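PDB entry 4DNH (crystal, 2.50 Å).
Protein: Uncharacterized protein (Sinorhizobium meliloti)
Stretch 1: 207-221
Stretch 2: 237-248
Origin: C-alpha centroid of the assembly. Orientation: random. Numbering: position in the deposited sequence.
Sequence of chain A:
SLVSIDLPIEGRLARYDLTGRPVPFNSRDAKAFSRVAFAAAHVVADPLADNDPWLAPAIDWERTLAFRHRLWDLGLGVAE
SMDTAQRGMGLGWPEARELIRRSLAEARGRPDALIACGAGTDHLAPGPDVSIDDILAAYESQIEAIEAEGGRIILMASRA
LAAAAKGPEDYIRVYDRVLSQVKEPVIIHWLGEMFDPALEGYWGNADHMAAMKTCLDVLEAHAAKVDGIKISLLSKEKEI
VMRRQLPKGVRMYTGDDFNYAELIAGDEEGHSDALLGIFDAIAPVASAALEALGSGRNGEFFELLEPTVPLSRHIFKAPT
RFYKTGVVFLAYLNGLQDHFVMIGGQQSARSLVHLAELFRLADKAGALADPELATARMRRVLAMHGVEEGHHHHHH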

# COMPACT_ATOMS: atom_id res chain seq x y z
N ASP A 207 -18.93 0.22 -14.88
CA ASP A 207 -18.33 -1.01 -15.40
C ASP A 207 -16.83 -0.83 -15.55
O ASP A 207 -16.38 0.03 -16.31
CB ASP A 207 -18.97 -1.37 -16.75
CG ASP A 207 -18.41 -2.66 -17.34
OD1 ASP A 207 -17.36 -3.15 -16.89
OD2 ASP A 207 -19.04 -3.19 -18.28
N HIS A 208 -16.07 -1.68 -14.87
CA HIS A 208 -14.60 -1.59 -14.88
C HIS A 208 -13.95 -1.78 -16.23
O HIS A 208 -12.87 -1.25 -16.48
CB HIS A 208 -14.00 -2.54 -13.84
CG HIS A 208 -14.29 -2.15 -12.41
ND1 HIS A 208 -14.59 -3.05 -11.46
CD2 HIS A 208 -14.34 -0.90 -11.79
CE1 HIS A 208 -14.80 -2.42 -10.28
NE2 HIS A 208 -14.64 -1.10 -10.49
N MSE A 209 -14.61 -2.52 -17.12
CA MSE A 209 -14.08 -2.79 -18.46
C MSE A 209 -14.20 -1.59 -19.36
O MSE A 209 -13.42 -1.41 -20.29
CB MSE A 209 -14.79 -3.98 -19.12
CG MSE A 209 -14.39 -5.34 -18.54
SE MSE A 209 -12.42 -5.59 -18.42
CE MSE A 209 -12.03 -5.75 -20.36
N ALA A 210 -15.20 -0.76 -19.09
CA ALA A 210 -15.44 0.43 -19.89
C ALA A 210 -14.67 1.62 -19.32
O ALA A 210 -14.18 2.45 -20.07
CB ALA A 210 -16.94 0.72 -19.96
N ALA A 211 -14.57 1.68 -18.00
CA ALA A 211 -13.72 2.65 -17.32
C ALA A 211 -12.24 2.49 -17.73
O ALA A 211 -11.52 3.48 -17.90
CB ALA A 211 -13.88 2.54 -15.82
N MSE A 212 -11.80 1.24 -17.91
CA MSE A 212 -10.47 0.92 -18.42
C MSE A 212 -10.16 1.66 -19.70
O MSE A 212 -9.08 2.22 -19.84
CB MSE A 212 -10.41 -0.58 -18.67
CG MSE A 212 -9.05 -1.13 -18.26
SE MSE A 212 -8.73 -2.92 -19.01
CE MSE A 212 -9.11 -2.58 -20.91
N LYS A 213 -11.11 1.67 -20.64
CA LYS A 213 -10.98 2.37 -21.93
C LYS A 213 -10.60 3.85 -21.77
O LYS A 213 -9.68 4.33 -22.43
CB LYS A 213 -12.30 2.26 -22.71
CG LYS A 213 -12.23 2.59 -24.20
CD LYS A 213 -13.61 2.96 -24.73
CE LYS A 213 -14.04 2.09 -25.91
NZ LYS A 213 -13.24 2.30 -27.16
N THR A 214 -11.32 4.55 -20.89
CA THR A 214 -11.07 5.95 -20.61
C THR A 214 -9.69 6.12 -19.99
O THR A 214 -8.98 7.08 -20.30
CB THR A 214 -12.11 6.52 -19.63
OG1 THR A 214 -13.41 6.03 -19.98
CG2 THR A 214 -12.13 8.04 -19.65
N CYS A 215 -9.33 5.19 -19.11
CA CYS A 215 -8.07 5.24 -18.39
C CYS A 215 -6.89 5.05 -19.34
O CYS A 215 -5.91 5.81 -19.29
CB CYS A 215 -8.04 4.16 -17.30
SG CYS A 215 -6.56 4.23 -16.28
N LEU A 216 -7.00 4.03 -20.20
CA LEU A 216 -6.02 3.79 -21.25
C LEU A 216 -5.83 5.00 -22.15
O LEU A 216 -4.70 5.35 -22.49
CB LEU A 216 -6.40 2.55 -22.07
CG LEU A 216 -6.13 1.18 -21.43
CD1 LEU A 216 -6.63 0.04 -22.30
CD2 LEU A 216 -4.65 1.00 -21.10
N ASP A 217 -6.93 5.65 -22.52
CA ASP A 217 -6.91 6.83 -23.39
C ASP A 217 -6.07 7.98 -22.80
O ASP A 217 -5.31 8.64 -23.52
CB ASP A 217 -8.34 7.30 -23.72
CG ASP A 217 -9.01 6.46 -24.81
OD1 ASP A 217 -8.33 5.64 -25.47
OD2 ASP A 217 -10.23 6.63 -25.02
N VAL A 218 -6.19 8.21 -21.49
CA VAL A 218 -5.40 9.22 -20.79
C VAL A 218 -3.90 8.91 -20.87
O VAL A 218 -3.11 9.79 -21.21
CB VAL A 218 -5.82 9.34 -19.30
CG1 VAL A 218 -4.93 10.33 -18.58
CG2 VAL A 218 -7.28 9.75 -19.18
N LEU A 219 -3.52 7.67 -20.56
CA LEU A 219 -2.12 7.21 -20.60
C LEU A 219 -1.51 7.31 -22.00
O LEU A 219 -0.33 7.64 -22.13
CB LEU A 219 -1.99 5.77 -20.11
CG LEU A 219 -2.80 5.28 -18.92
CD1 LEU A 219 -2.65 3.77 -18.77
CD2 LEU A 219 -2.39 5.98 -17.63
N GLU A 220 -2.29 7.00 -23.04
CA GLU A 220 -1.84 7.22 -24.42
C GLU A 220 -1.56 8.71 -24.63
O GLU A 220 -0.47 9.09 -25.08
CB GLU A 220 -2.86 6.70 -25.44
CG GLU A 220 -2.70 5.22 -25.79
CD GLU A 220 -3.86 4.67 -26.62
OE1 GLU A 220 -4.53 5.45 -27.34
OE2 GLU A 220 -4.10 3.44 -26.56
N ALA A 221 -2.53 9.55 -24.26
CA ALA A 221 -2.45 11.00 -24.45
C ALA A 221 -1.26 11.65 -23.74
O ALA A 221 -0.70 12.62 -24.24
CB ALA A 221 -3.75 11.67 -24.01
N GLU A 237 -7.71 -10.78 -13.74
CA GLU A 237 -7.91 -10.77 -15.19
C GLU A 237 -7.91 -9.35 -15.76
O GLU A 237 -7.50 -9.14 -16.90
CB GLU A 237 -9.16 -11.55 -15.64
CG GLU A 237 -10.34 -11.53 -14.68
CD GLU A 237 -11.23 -10.29 -14.79
OE1 GLU A 237 -11.27 -9.50 -13.82
OE2 GLU A 237 -11.89 -10.10 -15.83
N LYS A 238 -8.36 -8.38 -14.97
CA LYS A 238 -8.45 -7.02 -15.45
C LYS A 238 -7.07 -6.37 -15.60
O LYS A 238 -6.86 -5.57 -16.52
CB LYS A 238 -9.39 -6.18 -14.59
CG LYS A 238 -10.86 -6.32 -14.99
CD LYS A 238 -11.81 -5.71 -13.96
CE LYS A 238 -13.23 -6.21 -14.16
NZ LYS A 238 -13.37 -7.65 -13.78
N GLU A 239 -6.13 -6.76 -14.74
CA GLU A 239 -4.75 -6.29 -14.80
C GLU A 239 -4.00 -6.85 -16.02
O GLU A 239 -3.32 -6.11 -16.75
CB GLU A 239 -4.00 -6.62 -13.50
CG GLU A 239 -2.65 -5.94 -13.39
CD GLU A 239 -1.91 -6.20 -12.08
OE1 GLU A 239 -2.55 -6.36 -11.02
OE2 GLU A 239 -0.65 -6.21 -12.11
N ILE A 240 -4.13 -8.16 -16.24
CA ILE A 240 -3.44 -8.84 -17.32
C ILE A 240 -3.89 -8.26 -18.65
O ILE A 240 -3.05 -7.97 -19.51
CB ILE A 240 -3.66 -10.38 -17.26
CG1 ILE A 240 -2.91 -10.94 -16.03
CG2 ILE A 240 -3.19 -11.04 -18.55
CD1 ILE A 240 -3.15 -12.41 -15.74
N VAL A 241 -5.20 -8.04 -18.79
CA VAL A 241 -5.75 -7.44 -20.01
C VAL A 241 -5.26 -6.01 -20.20
O VAL A 241 -5.12 -5.55 -21.33
CB VAL A 241 -7.30 -7.52 -20.05
CG1 VAL A 241 -7.88 -6.69 -21.20
CG2 VAL A 241 -7.76 -8.97 -20.17
N MSE A 242 -4.96 -5.32 -19.11
CA MSE A 242 -4.59 -3.92 -19.22
C MSE A 242 -3.13 -3.73 -19.47
O MSE A 242 -2.75 -2.85 -20.25
CB MSE A 242 -5.01 -3.17 -17.97
CG MSE A 242 -5.18 -1.71 -18.38
SE MSE A 242 -5.47 -0.71 -16.72
CE MSE A 242 -6.00 0.99 -17.56
N ARG A 243 -2.30 -4.54 -18.83
CA ARG A 243 -0.85 -4.43 -19.00
C ARG A 243 -0.35 -4.78 -20.42
O ARG A 243 0.78 -4.46 -20.77
CB ARG A 243 -0.12 -5.24 -17.93
CG ARG A 243 -0.25 -6.74 -18.06
CD ARG A 243 0.61 -7.42 -17.01
NE ARG A 243 0.49 -8.86 -17.12
CZ ARG A 243 0.92 -9.74 -16.21
NH1 ARG A 243 1.50 -9.33 -15.09
NH2 ARG A 243 0.74 -11.04 -16.42
N ARG A 244 -1.21 -5.41 -21.21
CA ARG A 244 -0.90 -5.78 -22.60
C ARG A 244 -1.24 -4.66 -23.59
O ARG A 244 -0.68 -4.61 -24.69
CB ARG A 244 -1.61 -7.09 -22.98
CG ARG A 244 -1.09 -8.31 -22.23
CD ARG A 244 -2.03 -9.52 -22.33
NE ARG A 244 -1.47 -10.68 -21.62
CZ ARG A 244 -1.89 -11.93 -21.74
NH1 ARG A 244 -2.89 -12.25 -22.56
NH2 ARG A 244 -1.30 -12.89 -21.04
N GLN A 245 -2.13 -3.76 -23.18
CA GLN A 245 -2.56 -2.63 -23.99
C GLN A 245 -1.83 -1.34 -23.63
O GLN A 245 -2.08 -0.29 -24.23
CB GLN A 245 -4.07 -2.40 -23.85
CG GLN A 245 -4.92 -3.61 -24.15
CD GLN A 245 -6.37 -3.25 -24.38
OE1 GLN A 245 -7.26 -3.63 -23.61
NE2 GLN A 245 -6.63 -2.48 -25.44
N LEU A 246 -0.95 -1.41 -22.63
CA LEU A 246 -0.15 -0.27 -22.16
C LEU A 246 0.88 0.24 -23.19
O LEU A 246 1.57 -0.56 -23.82
CB LEU A 246 0.56 -0.66 -20.85
CG LEU A 246 0.14 -0.09 -19.48
CD1 LEU A 246 -1.34 0.22 -19.33
CD2 LEU A 246 0.61 -1.02 -18.37
N PRO A 247 1.01 1.58 -23.35
CA PRO A 247 2.00 2.19 -24.27
C PRO A 247 3.45 1.91 -23.89
O PRO A 247 3.74 1.64 -22.73
CB PRO A 247 1.73 3.70 -24.13
CG PRO A 247 0.39 3.83 -23.48
CD PRO A 247 0.22 2.60 -22.63
N LYS A 248 4.35 2.00 -24.86
CA LYS A 248 5.80 1.88 -24.64
C LYS A 248 6.31 2.75 -23.46
O LYS A 248 6.08 3.96 -23.43
CB LYS A 248 6.55 2.15 -25.96
CG LYS A 248 7.88 2.91 -25.88
CD LYS A 248 9.07 2.00 -25.59
CE LYS A 248 10.35 2.80 -25.47
NZ LYS A 248 11.48 1.96 -25.00

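Helix 208-221 packs beside the helix of the second stretch and the loop at its C-terminal side, the two helix axes running in roughly the same direction at 29° and approaching to 11.4 Å. No hydrogen bond or salt bridge crosses between the stretches; 623 Å² of surface is buried, chiefly by apolar side chains. M242, a selenomethionine, contributes most. Its CA-to-CB bond points sideways, but chi angles all near t extend the chain so that its tip reaches the first helix. There CE of M242 meets CG of M212 at 3.8 Å, SG of C215 at 3.5 Å and CD2 of L216 at 3.8 Å, so a long, unbranched, uncharged side chain fills a buried site among residues from successive turns. M212, also selenomethionine, points toward the second stretch. With chi3 at 52° its end turns along the partner: SE of M212 lies 4.1 Å from O of K238, and CE of M212 lies 4.3 Å from CG1 of V241 and 3.4 Å from OE1 of Q245. L216 sits one turn on, its CD1 3.9 Å from CB of Q245 and its CD2 3.8 Å from CD1 of L246. That same L246 CD1 is 3.8 Å from CD1 of L219, so the leucine branches close the apolar layer where the second stretch has become loop. Beyond them the P247 ring rests against the backbone and a flanking side chain, its CG 4.1 Å from both O of L219 and CG of E220. At the other end, K238 uses its aliphatic portion: its CG lies 3.8 Å from SE of M209, and its CE lies 3.8 Å from CB of H208 and near the plane of the imidazole, at the ring edge. Its charge is met within its own stretch, NZ of K238 forming a salt bridge with OE1 of E237 at 2.8 Å.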